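PDB 5ZE8: cytochrome c552, which carries five heme c groups at low potential and probably transfers electrons in a thermophilic purple sulfur photosynthetic bacterium. Local coordinates for residues 349-361 against 368-380. Numbering follows the deposited sequence.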
loop_
_atom_site.group_PDB
_atom_site.type_symbol
_atom_site.label_atom_id
_atom_site.label_comp_id
_atom_site.label_asym_id
_atom_site.label_seq_id
_atom_site.Cartn_x
_atom_site.Cartn_y
_atom_site.Cartn_z
ATOM N N ARG A 349 14.584 12.121 -15.729
ATOM C CA ARG A 349 14.357 10.803 -16.241
ATOM C C ARG A 349 14.696 9.776 -15.179
ATOM O O ARG A 349 14.187 8.649 -15.337
ATOM C CB ARG A 349 15.172 10.521 -17.517
ATOM C CG ARG A 349 14.721 11.418 -18.666
ATOM C CD ARG A 349 15.806 11.817 -19.697
ATOM N NE ARG A 349 15.556 13.197 -20.201
ATOM C CZ ARG A 349 16.059 13.757 -21.314
ATOM N NH1 ARG A 349 16.898 13.104 -22.132
ATOM N NH2 ARG A 349 15.711 15.011 -21.602
ATOM N N ALA A 350 15.490 10.136 -14.181
ATOM C CA ALA A 350 15.853 9.240 -13.111
ATOM C C ALA A 350 14.955 9.422 -11.846
ATOM O O ALA A 350 15.305 8.924 -10.791
ATOM C CB ALA A 350 17.355 9.399 -12.778
ATOM N N TYR A 351 13.831 10.187 -11.957
ATOM C CA TYR A 351 12.875 10.371 -10.884
ATOM C C TYR A 351 11.556 9.743 -11.350
ATOM O O TYR A 351 11.031 10.081 -12.406
ATOM C CB TYR A 351 12.725 11.841 -10.580
ATOM C CG TYR A 351 11.830 12.139 -9.418
ATOM C CD1 TYR A 351 11.998 11.540 -8.178
ATOM C CD2 TYR A 351 10.778 13.053 -9.567
ATOM C CE1 TYR A 351 11.192 11.852 -7.120
ATOM C CE2 TYR A 351 9.986 13.351 -8.483
ATOM C CZ TYR A 351 10.178 12.713 -7.262
ATOM O OH TYR A 351 9.350 13.014 -6.174
ATOM N N PHE A 352 11.077 8.771 -10.582
ATOM C CA PHE A 352 9.954 7.941 -10.948
ATOM C C PHE A 352 8.850 8.267 -9.951
ATOM O O PHE A 352 8.847 7.867 -8.762
ATOM C CB PHE A 352 10.352 6.470 -10.781
ATOM C CG PHE A 352 11.517 6.047 -11.638
ATOM C CD1 PHE A 352 12.800 6.258 -11.208
ATOM C CD2 PHE A 352 11.314 5.500 -12.869
ATOM C CE1 PHE A 352 13.899 5.877 -11.976
ATOM C CE2 PHE A 352 12.418 5.112 -13.665
ATOM C CZ PHE A 352 13.664 5.308 -13.207
ATOM N N ALA A 353 7.920 9.057 -10.410
ATOM C CA ALA A 353 6.934 9.721 -9.501
ATOM C C ALA A 353 5.704 10.194 -10.285
ATOM O O ALA A 353 5.729 10.320 -11.509
ATOM C CB ALA A 353 7.530 10.903 -8.795
ATOM N N TYR A 354 4.661 10.453 -9.541
ATOM C CA TYR A 354 3.396 11.027 -10.022
ATOM C C TYR A 354 3.273 12.429 -9.466
ATOM O O TYR A 354 3.650 12.693 -8.324
ATOM C CB TYR A 354 2.264 10.153 -9.520
ATOM C CG TYR A 354 0.865 10.617 -9.925
ATOM C CD1 TYR A 354 0.526 10.810 -11.249
ATOM C CD2 TYR A 354 -0.139 10.801 -8.951
ATOM C CE1 TYR A 354 -0.777 11.231 -11.587
ATOM C CE2 TYR A 354 -1.401 11.211 -9.279
ATOM C CZ TYR A 354 -1.720 11.422 -10.571
ATOM O OH TYR A 354 -3.009 11.835 -10.903
ATOM N N GLY A 355 2.785 13.366 -10.254
ATOM C CA GLY A 355 2.457 14.689 -9.705
ATOM C C GLY A 355 1.033 15.022 -10.163
ATOM O O GLY A 355 0.461 14.348 -11.107
ATOM N N LEU A 356 0.483 16.036 -9.480
ATOM C CA LEU A 356 -0.785 16.628 -9.907
ATOM C C LEU A 356 -0.547 18.078 -10.305
ATOM O O LEU A 356 0.489 18.704 -9.945
ATOM C CB LEU A 356 -1.802 16.543 -8.800
ATOM C CG LEU A 356 -1.929 15.117 -8.221
ATOM C CD1 LEU A 356 -1.265 15.015 -6.881
ATOM C CD2 LEU A 356 -3.369 14.780 -8.090
ATOM N N ALA A 357 -1.512 18.596 -11.043
ATOM C CA ALA A 357 -1.319 19.877 -11.685
ATOM C C ALA A 357 -2.560 20.709 -11.645
ATOM O O ALA A 357 -3.642 20.211 -11.351
ATOM C CB ALA A 357 -0.900 19.632 -13.121
ATOM N N ASP A 358 -2.369 21.997 -11.916
ATOM C CA ASP A 358 -3.505 22.963 -12.049
ATOM C C ASP A 358 -3.892 23.058 -13.502
ATOM O O ASP A 358 -3.358 22.311 -14.321
ATOM C CB ASP A 358 -3.148 24.328 -11.422
ATOM C CG ASP A 358 -2.050 25.098 -12.149
ATOM O OD1 ASP A 358 -1.376 24.588 -13.109
ATOM O OD2 ASP A 358 -1.810 26.269 -11.684
ATOM N N ASP A 359 -4.789 23.991 -13.875
ATOM C CA ASP A 359 -5.238 24.034 -15.298
ATOM C C ASP A 359 -4.110 24.402 -16.237
ATOM O O ASP A 359 -4.132 24.031 -17.406
ATOM C CB ASP A 359 -6.388 25.005 -15.474
ATOM C CG ASP A 359 -7.674 24.521 -14.869
ATOM O OD1 ASP A 359 -7.797 23.296 -14.599
ATOM O OD2 ASP A 359 -8.601 25.356 -14.724
ATOM N N GLN A 360 -3.110 25.104 -15.727
ATOM C CA GLN A 360 -1.917 25.470 -16.500
ATOM C C GLN A 360 -0.907 24.339 -16.720
ATOM O O GLN A 360 0.061 24.521 -17.480
ATOM C CB GLN A 360 -1.160 26.637 -15.805
ATOM C CG GLN A 360 -2.022 27.826 -15.374
ATOM C CD GLN A 360 -2.648 28.505 -16.567
ATOM O OE1 GLN A 360 -1.973 28.736 -17.577
ATOM N NE2 GLN A 360 -3.927 28.817 -16.472
ATOM N N GLY A 361 -1.077 23.187 -16.054
ATOM C CA GLY A 361 -0.108 22.096 -16.192
ATOM C C GLY A 361 0.980 22.175 -15.165
ATOM O O GLY A 361 1.876 21.368 -15.167
ATOM N N THR A 368 -6.156 20.744 -4.294
ATOM C CA THR A 368 -6.676 21.732 -5.249
ATOM C C THR A 368 -6.361 21.420 -6.727
ATOM O O THR A 368 -6.870 22.054 -7.653
ATOM C CB THR A 368 -6.223 23.151 -4.846
ATOM O OG1 THR A 368 -4.807 23.171 -4.708
ATOM C CG2 THR A 368 -6.903 23.534 -3.485
ATOM N N ALA A 369 -5.602 20.382 -6.978
ATOM C CA ALA A 369 -5.273 20.038 -8.331
ATOM C C ALA A 369 -6.511 19.715 -9.191
ATOM O O ALA A 369 -7.501 19.118 -8.749
ATOM C CB ALA A 369 -4.265 18.891 -8.350
ATOM N N THR A 370 -6.510 20.174 -10.433
ATOM C CA THR A 370 -7.625 19.956 -11.334
ATOM C C THR A 370 -7.259 19.011 -12.450
ATOM O O THR A 370 -8.124 18.640 -13.170
ATOM C CB THR A 370 -8.039 21.282 -12.012
ATOM O OG1 THR A 370 -6.875 21.852 -12.627
ATOM C CG2 THR A 370 -8.626 22.220 -11.041
ATOM N N LYS A 371 -5.990 18.607 -12.626
ATOM C CA LYS A 371 -5.505 17.774 -13.746
ATOM C C LYS A 371 -4.349 16.828 -13.214
ATOM O O LYS A 371 -3.607 17.229 -12.300
ATOM C CB LYS A 371 -4.939 18.709 -14.887
ATOM C CG LYS A 371 -6.025 19.600 -15.565
ATOM C CD LYS A 371 -5.525 20.487 -16.724
ATOM C CE LYS A 371 -6.588 21.398 -17.374
ATOM N NZ LYS A 371 -5.992 22.519 -18.179
ATOM N N PRO A 372 -4.257 15.583 -13.746
ATOM C CA PRO A 372 -3.027 14.802 -13.484
ATOM C C PRO A 372 -1.811 15.564 -13.977
ATOM O O PRO A 372 -1.884 16.214 -15.029
ATOM C CB PRO A 372 -3.214 13.535 -14.302
ATOM C CG PRO A 372 -4.684 13.443 -14.586
ATOM C CD PRO A 372 -5.176 14.868 -14.653
ATOM N N GLY A 373 -0.712 15.462 -13.241
ATOM C CA GLY A 373 0.607 15.891 -13.733
ATOM C C GLY A 373 1.287 14.760 -14.483
ATOM O O GLY A 373 0.660 13.741 -14.813
ATOM N N ASP A 374 2.559 14.916 -14.740
ATOM C CA ASP A 374 3.271 13.849 -15.434
ATOM C C ASP A 374 3.450 12.662 -14.470
ATOM O O ASP A 374 3.537 12.849 -13.250
ATOM C CB ASP A 374 4.663 14.231 -15.933
ATOM C CG ASP A 374 4.701 15.558 -16.616
ATOM O OD1 ASP A 374 3.647 15.952 -17.220
ATOM O OD2 ASP A 374 5.757 16.222 -16.437
ATOM N N ASP A 375 3.511 11.492 -15.078
ATOM C CA ASP A 375 3.687 10.229 -14.359
ATOM C C ASP A 375 4.817 9.514 -14.947
ATOM O O ASP A 375 4.726 8.921 -16.067
ATOM C CB ASP A 375 2.446 9.340 -14.506
ATOM C CG ASP A 375 2.481 8.098 -13.676
ATOM O OD1 ASP A 375 3.469 7.857 -13.003
ATOM O OD2 ASP A 375 1.509 7.289 -13.749
ATOM N N THR A 376 5.912 9.486 -14.195
ATOM C CA THR A 376 7.124 8.821 -14.654
ATOM C C THR A 376 7.390 7.524 -13.917
ATOM O O THR A 376 8.460 6.914 -14.050
ATOM C CB THR A 376 8.339 9.706 -14.461
ATOM O OG1 THR A 376 8.507 10.078 -13.129
ATOM C CG2 THR A 376 8.191 10.997 -15.270
ATOM N N ARG A 377 6.381 7.093 -13.112
ATOM C CA ARG A 377 6.536 5.815 -12.419
ATOM C C ARG A 377 6.689 4.673 -13.450
ATOM O O ARG A 377 6.336 4.800 -14.613
ATOM C CB ARG A 377 5.342 5.575 -11.488
ATOM C CG ARG A 377 5.118 6.660 -10.409
ATOM C CD ARG A 377 3.807 6.522 -9.692
ATOM N NE ARG A 377 2.714 6.445 -10.616
ATOM C CZ ARG A 377 1.596 5.705 -10.511
ATOM N NH1 ARG A 377 1.323 4.946 -9.449
ATOM N NH2 ARG A 377 0.733 5.715 -11.482
ATOM N N LEU A 378 7.246 3.547 -13.009
ATOM C CA LEU A 378 7.270 2.427 -13.874
ATOM C C LEU A 378 5.859 1.935 -14.048
ATOM O O LEU A 378 5.168 1.665 -13.038
ATOM C CB LEU A 378 8.134 1.303 -13.314
ATOM C CG LEU A 378 9.613 1.615 -13.003
ATOM C CD1 LEU A 378 10.248 0.543 -12.119
ATOM C CD2 LEU A 378 10.337 1.766 -14.322
ATOM N N GLN A 379 5.482 1.675 -15.293
ATOM C CA GLN A 379 4.176 1.215 -15.620
ATOM C C GLN A 379 4.049 -0.267 -15.391
ATOM O O GLN A 379 5.054 -0.951 -15.208
ATOM C CB GLN A 379 3.802 1.640 -17.043
ATOM C CG GLN A 379 3.700 3.180 -17.157
ATOM C CD GLN A 379 2.666 3.878 -16.183
ATOM O OE1 GLN A 379 2.983 4.882 -15.475
ATOM N NE2 GLN A 379 1.471 3.326 -16.101
ATOM N N PRO A 380 2.788 -0.769 -15.348
ATOM C CA PRO A 380 2.682 -2.222 -15.068
ATOM C C PRO A 380 3.567 -3.028 -15.990
ATOM O O PRO A 380 3.530 -2.816 -17.202
ATOM C CB PRO A 380 1.228 -2.493 -15.359
ATOM C CG PRO A 380 0.515 -1.249 -15.054
ATOM C CD PRO A 380 1.470 -0.154 -15.468
#
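Lys371 lies across Asp358 and Asp359 as an extended chain. Its CB, CG and CD run past the carbonyl oxygen of Asp358, CD nearest to that O at 3.7 Å and also beside Asp359 CA; CE lies 3.6 Å from both Asp359 OD1 and Asp359 O, and NZ ends on Asp359 O in a short 2.5 Å bond, in the carbonyl plane on a lone pair. The Asp359 carboxylate stays 4.1 Å from that ammonium, measured from OD1 to NZ, and instead takes the hydroxyl of Thr370, whose OG1 meets OD1 from above the carboxylate plane. Thr370 N and Lys371 N both donate to Ala357 O, a classic beta bulge. From there strands 351-357 and 371-375 pair antiparallel, as a hairpin arm on the sheet that continues through strand 320-328, and a second register shift falls between Tyr354 and Leu356. Gly373 N bonds Gly355 O from well above the carbonyl plane (40° out of it). Beyond the strand, Thr376 OG1, held between its own backbone N and carbonyl carbon (chi1 58°), donates to Tyr351 O at 2.6 Å and accepts from Ala353 N. Arg377 lays CG against the Ala353 backbone and CD beside Tyr354 CB; NE and NH2 grip both oxygens of Asp375 side-on, while NH1 bridges to Glu246. The Tyr354 ring turns its edge to Asp375 CB and Pro372 CB, its OH bonded to Pro239 O.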